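Local coordinates for oligogalacturonate lyase (Yersinia enterocolitica subsp. enterocolitica, PDB 3PE7), which cleaves short pectin-derived oligogalacturonates by beta-elimination in the bacterial cytoplasm and binds metal ions in a seven-bladed beta-propeller, at residues Y254-K259 against F265-D270. Sequence-based numbering, arbitrary orientation.
Sequences YVSYLK and FIYSAD. With CA (calcium ion), chain D.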
# COMPACT_ATOMS: atom_id res chain seq x y z
N TYR A 254 -3.50 -0.72 13.59
CA TYR A 254 -4.74 -1.06 12.88
C TYR A 254 -5.88 -0.18 13.35
O TYR A 254 -5.75 0.58 14.32
CB TYR A 254 -5.09 -2.55 13.05
CG TYR A 254 -5.38 -2.95 14.49
CD1 TYR A 254 -4.34 -3.30 15.37
CD2 TYR A 254 -6.70 -2.96 14.98
CE1 TYR A 254 -4.61 -3.67 16.70
CE2 TYR A 254 -6.98 -3.33 16.29
CZ TYR A 254 -5.93 -3.68 17.14
OH TYR A 254 -6.24 -4.02 18.46
N VAL A 255 -7.01 -0.31 12.66
CA VAL A 255 -8.20 0.47 12.97
C VAL A 255 -9.27 -0.48 13.52
O VAL A 255 -9.47 -1.58 12.99
CB VAL A 255 -8.70 1.21 11.73
CG1 VAL A 255 -10.07 1.87 11.99
CG2 VAL A 255 -7.70 2.27 11.34
N SER A 256 -9.94 -0.04 14.58
CA SER A 256 -10.97 -0.84 15.23
C SER A 256 -12.30 -0.08 15.30
O SER A 256 -12.33 1.12 15.55
CB SER A 256 -10.52 -1.20 16.65
OG SER A 256 -11.56 -1.87 17.36
N TYR A 257 -13.39 -0.78 15.10
CA TYR A 257 -14.70 -0.18 15.36
C TYR A 257 -15.71 -1.26 15.77
O TYR A 257 -15.46 -2.44 15.58
CB TYR A 257 -15.19 0.63 14.15
CG TYR A 257 -15.32 -0.15 12.85
CD1 TYR A 257 -16.54 -0.71 12.47
CD2 TYR A 257 -14.23 -0.29 11.98
CE1 TYR A 257 -16.67 -1.41 11.25
CE2 TYR A 257 -14.35 -0.99 10.78
CZ TYR A 257 -15.56 -1.54 10.42
OH TYR A 257 -15.68 -2.22 9.22
N LEU A 258 -16.83 -0.81 16.34
CA LEU A 258 -17.84 -1.71 16.89
C LEU A 258 -19.16 -1.51 16.18
O LEU A 258 -19.52 -0.38 15.86
CB LEU A 258 -18.03 -1.45 18.38
CG LEU A 258 -16.87 -1.69 19.33
CD1 LEU A 258 -17.22 -1.13 20.73
CD2 LEU A 258 -16.53 -3.18 19.38
N LYS A 259 -19.87 -2.60 15.94
CA LYS A 259 -21.23 -2.49 15.43
C LYS A 259 -22.05 -1.63 16.40
O LYS A 259 -21.90 -1.75 17.61
CB LYS A 259 -21.84 -3.88 15.24
CG LYS A 259 -23.20 -3.88 14.53
CD LYS A 259 -23.41 -5.17 13.74
CE LYS A 259 -24.83 -5.27 13.18
NZ LYS A 259 -25.82 -5.68 14.24
N PHE A 265 -11.26 3.91 15.84
CA PHE A 265 -10.13 4.08 16.75
C PHE A 265 -8.85 3.47 16.19
O PHE A 265 -8.88 2.39 15.60
CB PHE A 265 -10.44 3.44 18.11
CG PHE A 265 -11.58 4.11 18.83
CD1 PHE A 265 -11.34 5.18 19.68
CD2 PHE A 265 -12.90 3.69 18.63
CE1 PHE A 265 -12.40 5.83 20.32
CE2 PHE A 265 -13.95 4.33 19.28
CZ PHE A 265 -13.70 5.39 20.12
N ILE A 266 -7.74 4.19 16.35
CA ILE A 266 -6.41 3.64 16.04
C ILE A 266 -5.89 2.85 17.24
O ILE A 266 -5.92 3.35 18.38
CB ILE A 266 -5.38 4.74 15.67
CG1 ILE A 266 -5.89 5.61 14.51
CG2 ILE A 266 -4.03 4.14 15.34
CD1 ILE A 266 -5.01 6.85 14.24
N TYR A 267 -5.42 1.63 16.97
CA TYR A 267 -4.87 0.74 17.99
C TYR A 267 -3.46 0.34 17.60
O TYR A 267 -3.09 0.39 16.43
CB TYR A 267 -5.71 -0.55 18.07
CG TYR A 267 -6.88 -0.50 19.03
CD1 TYR A 267 -6.84 -1.17 20.25
CD2 TYR A 267 -8.03 0.23 18.71
CE1 TYR A 267 -7.93 -1.13 21.14
CE2 TYR A 267 -9.12 0.27 19.60
CZ TYR A 267 -9.05 -0.41 20.79
OH TYR A 267 -10.13 -0.35 21.66
N SER A 268 -2.67 -0.05 18.60
CA SER A 268 -1.34 -0.57 18.37
C SER A 268 -1.26 -1.92 19.05
O SER A 268 -1.87 -2.09 20.12
CB SER A 268 -0.32 0.38 19.01
OG SER A 268 0.93 0.21 18.39
N ALA A 269 -0.53 -2.86 18.46
CA ALA A 269 -0.25 -4.14 19.13
C ALA A 269 1.25 -4.34 19.19
O ALA A 269 1.92 -4.17 18.18
CB ALA A 269 -0.88 -5.28 18.36
N ASP A 270 1.77 -4.70 20.36
CA ASP A 270 3.19 -5.06 20.47
C ASP A 270 3.36 -6.50 20.00
O ASP A 270 2.69 -7.38 20.49
CB ASP A 270 3.69 -4.94 21.90
CG ASP A 270 5.20 -5.12 21.99
OD1 ASP A 270 5.92 -4.15 21.69
OD2 ASP A 270 5.66 -6.22 22.33
CA CA D . 8.11 -5.03 21.84
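Tyr-254 and Tyr-267 face each other as an antiparallel hydrogen-bonded pair: Tyr-267 N reaches Tyr-254 O at 2.9 Å, and Tyr-254 N gives the longer return bond to Tyr-267 O, 3.1 Å. Ser-256 and Phe-265 form the next such pair: Ser-256 N donates to Phe-265 O at 2.8 Å, while Phe-265 N returns to Ser-256 O. Between these pairs, Val-255 and Ile-266 point to the other face of the sheet from Tyr-254, Ser-256, Phe-265 and Tyr-267, and as buried apolar residues suit it. Val-255 bonds through its backbone to Thr-241, and Ile-266 to Leu-279 and Thr-280, on the flanking strands 238-245 and 276-285. The hairpin thus supplies the two middle strands of a four-stranded propeller blade. With Tyr-254 CG between backbone N and carbonyl carbon (chi1 63°), Tyr-267 CB sits over one face of the Tyr-254 ring, 3.6 Å from the centroid of that ring, a CH-pi contact; the two rings are nearly parallel but slid apart. A tyrosine fits here because the hydroxyl of this buried residue is satisfied by hydrogen bonds with Asn-276 and Lys-232, the latter also making a cation-pi contact with Tyr-267. Small Ser-256 bonds through OG to Glu-238. Beyond the strand, Asp-270 binds calcium through both carboxylate oxygens, alongside Glu-272; OD2 also accepts from Thr-273 N.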